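Local coordinates for protein RAI1 (Scheffersomyces stipitis, PDB 5ULJ) that removes NAD caps from the 5' ends of RNAs, releasing the entire dinucleotide, and binds and stimulates the exoribonuclease RAT1, at residues 254-259 / 289-294. Sequence-based numbering, arbitrary orientation.
Sequences YMELKT and RKVVYG. With CA (calcium ion), chain E; 0WD ([[(2R,3S,4R,5R)-5-(3-aminocarbonyl-4H-pyridin-1-yl)-3,4-bis(oxidanyl)oxolan-2-yl]methoxy-oxidanyl-phosphoryl] [(2R,3S,4R,5R)-5-(6-aminopurin-9-yl)-4-oxidanyl-3-phosphonooxy-oxolan-2-yl]methyl hydrogen phosphate), chain F.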
ATOM      1  N   TYR A 254       3.031  14.635   0.252  1.00 18.43           N
ATOM      2  CA  TYR A 254       3.035  13.436   1.084  1.00 19.92           C
ATOM      3  C   TYR A 254       4.426  12.817   1.190  1.00 21.24           C
ATOM      4  O   TYR A 254       5.290  13.060   0.348  1.00 19.62           O
ATOM      5  CB  TYR A 254       2.057  12.400   0.534  1.00 19.79           C
ATOM      6  CG  TYR A 254       0.598  12.741   0.736  1.00 21.51           C
ATOM      7  CD1 TYR A 254       0.186  13.534   1.800  1.00 21.53           C
ATOM      8  CD2 TYR A 254      -0.369  12.264  -0.138  1.00 22.32           C
ATOM      9  CE1 TYR A 254      -1.153  13.842   1.984  1.00 21.88           C
ATOM     10  CE2 TYR A 254      -1.703  12.565   0.037  1.00 23.09           C
ATOM     11  CZ  TYR A 254      -2.091  13.354   1.097  1.00 25.44           C
ATOM     12  OH  TYR A 254      -3.423  13.652   1.266  1.00 23.83           O
ATOM     13  N   MET A 255       4.627  12.013   2.229  1.00 21.23           N
ATOM     14  CA  MET A 255       5.890  11.311   2.435  1.00 20.53           C
ATOM     15  C   MET A 255       5.674   9.848   2.792  1.00 19.57           C
ATOM     16  O   MET A 255       4.585   9.449   3.203  1.00 24.99           O
ATOM     17  CB  MET A 255       6.707  11.966   3.547  1.00 23.69           C
ATOM     18  CG  MET A 255       7.252  13.334   3.233  1.00 26.15           C
ATOM     19  SD  MET A 255       8.287  13.897   4.595  1.00 38.24           S
ATOM     20  CE  MET A 255       9.586  12.672   4.557  1.00 23.17           C
ATOM     21  N   GLU A 256       6.731   9.060   2.646  1.00 21.62           N
ATOM     22  CA  GLU A 256       6.734   7.684   3.119  1.00 20.92           C
ATOM     23  C   GLU A 256       7.868   7.492   4.121  1.00 21.63           C
ATOM     24  O   GLU A 256       8.976   7.985   3.913  1.00 22.64           O
ATOM     25  CB  GLU A 256       6.877   6.707   1.953  1.00 24.36           C
ATOM     26  CG  GLU A 256       6.655   5.255   2.334  1.00 31.08           C
ATOM     27  CD  GLU A 256       5.213   4.958   2.699  1.00 35.34           C
ATOM     28  OE1 GLU A 256       4.322   5.743   2.309  1.00 39.96           O
ATOM     29  OE2 GLU A 256       4.969   3.939   3.378  1.00 39.93           O
ATOM     30  N   LEU A 257       7.585   6.784   5.209  1.00 16.41           N
ATOM     31  CA  LEU A 257       8.587   6.536   6.240  1.00 19.38           C
ATOM     32  C   LEU A 257       8.897   5.047   6.352  1.00 19.05           C
ATOM     33  O   LEU A 257       7.993   4.225   6.490  1.00 21.62           O
ATOM     34  CB  LEU A 257       8.117   7.084   7.588  1.00 19.18           C
ATOM     35  CG  LEU A 257       7.844   8.589   7.642  1.00 24.12           C
ATOM     36  CD1 LEU A 257       7.467   9.019   9.050  1.00 22.11           C
ATOM     37  CD2 LEU A 257       9.050   9.374   7.142  1.00 23.09           C
ATOM     38  N   LYS A 258      10.179   4.706   6.285  1.00 15.81           N
ATOM     39  CA  LYS A 258      10.605   3.311   6.335  1.00 18.97           C
ATOM     40  C   LYS A 258      11.789   3.120   7.275  1.00 20.47           C
ATOM     41  O   LYS A 258      12.529   4.062   7.555  1.00 18.17           O
ATOM     42  CB  LYS A 258      10.981   2.814   4.937  1.00 19.30           C
ATOM     43  CG  LYS A 258       9.889   2.945   3.890  1.00 22.04           C
ATOM     44  CD  LYS A 258       8.780   1.935   4.109  1.00 25.14           C
ATOM     45  CE  LYS A 258       7.855   1.882   2.906  1.00 31.71           C
ATOM     46  NZ  LYS A 258       6.739   0.918   3.096  1.00 33.00           N
ATOM     47  N   THR A 259      11.965   1.894   7.758  1.00 18.72           N
ATOM     48  CA  THR A 259      13.138   1.549   8.555  1.00 20.66           C
ATOM     49  C   THR A 259      13.816   0.297   8.021  1.00 22.75           C
ATOM     50  O   THR A 259      13.169  -0.573   7.436  1.00 20.33           O
ATOM     51  CB  THR A 259      12.787   1.319  10.035  1.00 25.56           C
ATOM     52  OG1 THR A 259      11.862   0.232  10.152  1.00 28.68           O
ATOM     53  CG2 THR A 259      12.173   2.560  10.626  1.00 23.36           C
ATOM     54  N   ARG A 289       6.340  11.414  -3.745  1.00 17.54           N
ATOM     55  CA  ARG A 289       7.613  11.866  -4.302  1.00 17.50           C
ATOM     56  C   ARG A 289       8.773  11.804  -3.311  1.00 20.80           C
ATOM     57  O   ARG A 289       9.930  11.974  -3.697  1.00 16.87           O
ATOM     58  CB  ARG A 289       7.477  13.297  -4.830  1.00 20.08           C
ATOM     59  CG  ARG A 289       6.405  13.474  -5.892  1.00 26.25           C
ATOM     60  CD  ARG A 289       6.457  14.872  -6.490  1.00 35.76           C
ATOM     61  NE  ARG A 289       5.274  15.171  -7.291  1.00 43.50           N
ATOM     62  CZ  ARG A 289       5.083  16.317  -7.939  1.00 46.60           C
ATOM     63  NH1 ARG A 289       5.999  17.274  -7.882  1.00 43.98           N
ATOM     64  NH2 ARG A 289       3.976  16.506  -8.644  1.00 45.01           N
ATOM     65  N   LYS A 290       8.468  11.569  -2.039  1.00 17.79           N
ATOM     66  CA  LYS A 290       9.502  11.538  -1.007  1.00 20.45           C
ATOM     67  C   LYS A 290       9.427  10.297  -0.123  1.00 18.32           C
ATOM     68  O   LYS A 290       8.348   9.889   0.305  1.00 20.06           O
ATOM     69  CB  LYS A 290       9.417  12.786  -0.124  1.00 20.82           C
ATOM     70  CG  LYS A 290       9.847  14.076  -0.800  1.00 25.18           C
ATOM     71  CD  LYS A 290       9.909  15.212   0.209  1.00 30.70           C
ATOM     72  CE  LYS A 290      10.368  16.508  -0.437  1.00 30.65           C
ATOM     73  NZ  LYS A 290       9.373  17.013  -1.421  1.00 23.69           N
ATOM     74  N   VAL A 291      10.587   9.703   0.141  1.00 17.22           N
ATOM     75  CA  VAL A 291      10.701   8.611   1.102  1.00 22.45           C
ATOM     76  C   VAL A 291      11.858   8.863   2.056  1.00 17.86           C
ATOM     77  O   VAL A 291      12.932   9.286   1.637  1.00 20.96           O
ATOM     78  CB  VAL A 291      10.940   7.245   0.426  1.00 26.74           C
ATOM     79  CG1 VAL A 291      10.569   6.124   1.385  1.00 27.69           C
ATOM     80  CG2 VAL A 291      10.158   7.129  -0.866  1.00 26.14           C
ATOM     81  N   VAL A 292      11.639   8.593   3.338  1.00 17.92           N
ATOM     82  CA  VAL A 292      12.707   8.685   4.323  1.00 19.48           C
ATOM     83  C   VAL A 292      12.968   7.324   4.959  1.00 18.65           C
ATOM     84  O   VAL A 292      12.056   6.682   5.482  1.00 19.46           O
ATOM     85  CB  VAL A 292      12.383   9.724   5.420  1.00 20.47           C
ATOM     86  CG1 VAL A 292      13.114   9.395   6.713  1.00 20.26           C
ATOM     87  CG2 VAL A 292      12.751  11.119   4.943  1.00 23.41           C
ATOM     88  N   TYR A 293      14.220   6.884   4.887  1.00 20.87           N
ATOM     89  CA  TYR A 293      14.639   5.639   5.513  1.00 16.79           C
ATOM     90  C   TYR A 293      15.429   5.913   6.784  1.00 19.34           C
ATOM     91  O   TYR A 293      16.384   6.690   6.776  1.00 19.34           O
ATOM     92  CB  TYR A 293      15.484   4.804   4.548  1.00 16.49           C
ATOM     93  CG  TYR A 293      14.727   3.706   3.836  1.00 18.00           C
ATOM     94  CD1 TYR A 293      14.576   2.452   4.415  1.00 21.43           C
ATOM     95  CD2 TYR A 293      14.173   3.919   2.581  1.00 21.26           C
ATOM     96  CE1 TYR A 293      13.891   1.441   3.764  1.00 20.32           C
ATOM     97  CE2 TYR A 293      13.484   2.916   1.924  1.00 19.18           C
ATOM     98  CZ  TYR A 293      13.345   1.681   2.521  1.00 20.48           C
ATOM     99  OH  TYR A 293      12.659   0.680   1.870  1.00 20.68           O
ATOM    100  N   GLY A 294      15.021   5.276   7.875  1.00 16.83           N
ATOM    101  CA  GLY A 294      15.790   5.304   9.104  1.00 19.20           C
ATOM    102  C   GLY A 294      16.625   4.043   9.201  1.00 21.43           C
ATOM    103  O   GLY A 294      16.105   2.937   9.052  1.00 23.69           O
TER
HETATM  104 CA    CA E 401       5.574   3.262   6.084  1.00 42.20          CA
HETATM  105  C1M 0WD F 402      -5.574  -2.183   4.684  1.00 40.79           C
HETATM  106  C2M 0WD F 402      -4.204  -2.677   4.312  1.00 45.38           C
HETATM  107  O2M 0WD F 402      -3.996  -4.010   4.802  1.00 51.95           O
HETATM  108  C3M 0WD F 402      -3.430  -1.689   5.127  1.00 48.03           C
HETATM  109  O3M 0WD F 402      -3.734  -1.933   6.502  1.00 44.15           O
HETATM  110  O4M 0WD F 402      -5.459  -0.807   4.268  1.00 47.57           O
HETATM  111  C4M 0WD F 402      -4.121  -0.391   4.693  1.00 42.93           C
HETATM  112  C5M 0WD F 402      -3.388   0.316   3.542  1.00 41.78           C
HETATM  113  O5M 0WD F 402      -3.534  -0.372   2.297  1.00 35.97           O
HETATM  114  PN  0WD F 402      -2.308  -0.335   1.251  1.00 35.62           P
HETATM  115  O1N 0WD F 402      -1.895   1.058   1.529  1.00 24.38           O
HETATM  116  O2N 0WD F 402      -3.001  -0.768   0.018  1.00 24.82           O
HETATM  117  O3P 0WD F 402      -1.248  -1.394   1.835  1.00 39.10           O
HETATM  118  PA  0WD F 402       0.344  -1.373   1.667  1.00 35.96           P
HETATM  119  O1A 0WD F 402       0.838  -2.765   1.729  1.00 41.94           O
HETATM  120  O2A 0WD F 402       0.701  -0.523   0.511  1.00 27.11           O
HETATM  121  O5B 0WD F 402       0.794  -0.616   3.017  1.00 41.52           O
HETATM  122  C5B 0WD F 402       1.414  -1.350   4.076  1.00 50.68           C
HETATM  123  C4B 0WD F 402       0.998  -0.760   5.427  1.00 51.13           C
HETATM  124  C3B 0WD F 402       2.130  -0.801   6.420  1.00 53.06           C
HETATM  125  O3B 0WD F 402       3.180   0.118   6.064  1.00 61.09           O
HETATM  126  P2' 0WD F 402       4.531  -0.399   5.402  1.00 61.09           P
HETATM  127  OP2 0WD F 402       5.503   0.589   5.921  1.00 52.91           O
HETATM  128  OP1 0WD F 402       4.693  -1.753   5.948  1.00 59.12           O
HETATM  129  OP3 0WD F 402       4.277  -0.306   3.957  1.00 51.82           O
HETATM  130  O4B 0WD F 402       0.029  -1.594   6.102  1.00 51.87           O
HETATM  131  C1B 0WD F 402       0.169  -1.257   7.520  1.00 51.57           C
HETATM  132  C2B 0WD F 402       1.335  -0.275   7.573  1.00 50.36           C
HETATM  133  O2B 0WD F 402       0.863   1.037   7.246  1.00 52.97           O
HETATM  134  O   HOH W   1       4.965  13.389  -2.384  1.00 17.05           O
HETATM  135  O   HOH W   2       3.700   2.619   8.057  1.00 41.52           O
HETATM  136  O   HOH W   3       3.307   3.266   4.816  1.00 38.85           O
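V292 N donates to E256 O at 2.8 Å in a nearly linear bond, the N-H...O angle being 170°. The same valine accepts the N-H of K258 on its own O, with K258 N to V292 O also 2.8 Å and nearly as straight. G294 N continues the ladder to K258 O, whereas the bond from E256 N to K290 O, at 3.0 Å, is more bent than the others. Beyond it water 1 links Y254 O to R289 N. Bridges pairing E256 with V291 and K258 with Y293 establish a parallel register.

The 254-259 strand also supplies two calcium ligands and a substrate-binding lysine. The calcium ion is bound by L257 O at 2.6 Å and, more loosely, by E256 OE2 at 2.9 Å; D237, the 3'-phosphate of the bound NADP analogue and two waters are further ligands. With CG anti to the backbone N (chi1 -170°) and a bend at chi2, the E256 chain brings its carboxylate to the metal. K258 NZ lies 2.9 Å from OP3 of the same phosphate, hydrogen-bonds to Q282 OE1 and forms a salt bridge with E256 OE2 on its own strand. This E-x-K sequence on strand 254-261, followed by helix 266-286 and the parallel strand 290-296, forms the beta-alpha-beta unit of the PD-(D/E)XK nuclease fold.

K258 CB sits over one face of the Y293 ring, 3.5 Å from its centroid and 16° off the normal, a CH-pi contact; the tyrosine hydroxyl is bonded to T279 of that helix. Beside it E256 CB lies against V291 CG1. On the opposite side of the strand pair, M255 CE touches V292 CG2 at 3.5 Å, L257 CD2 rests alongside the same valine, and F185 of helix 169-188 packs against V292 and T259.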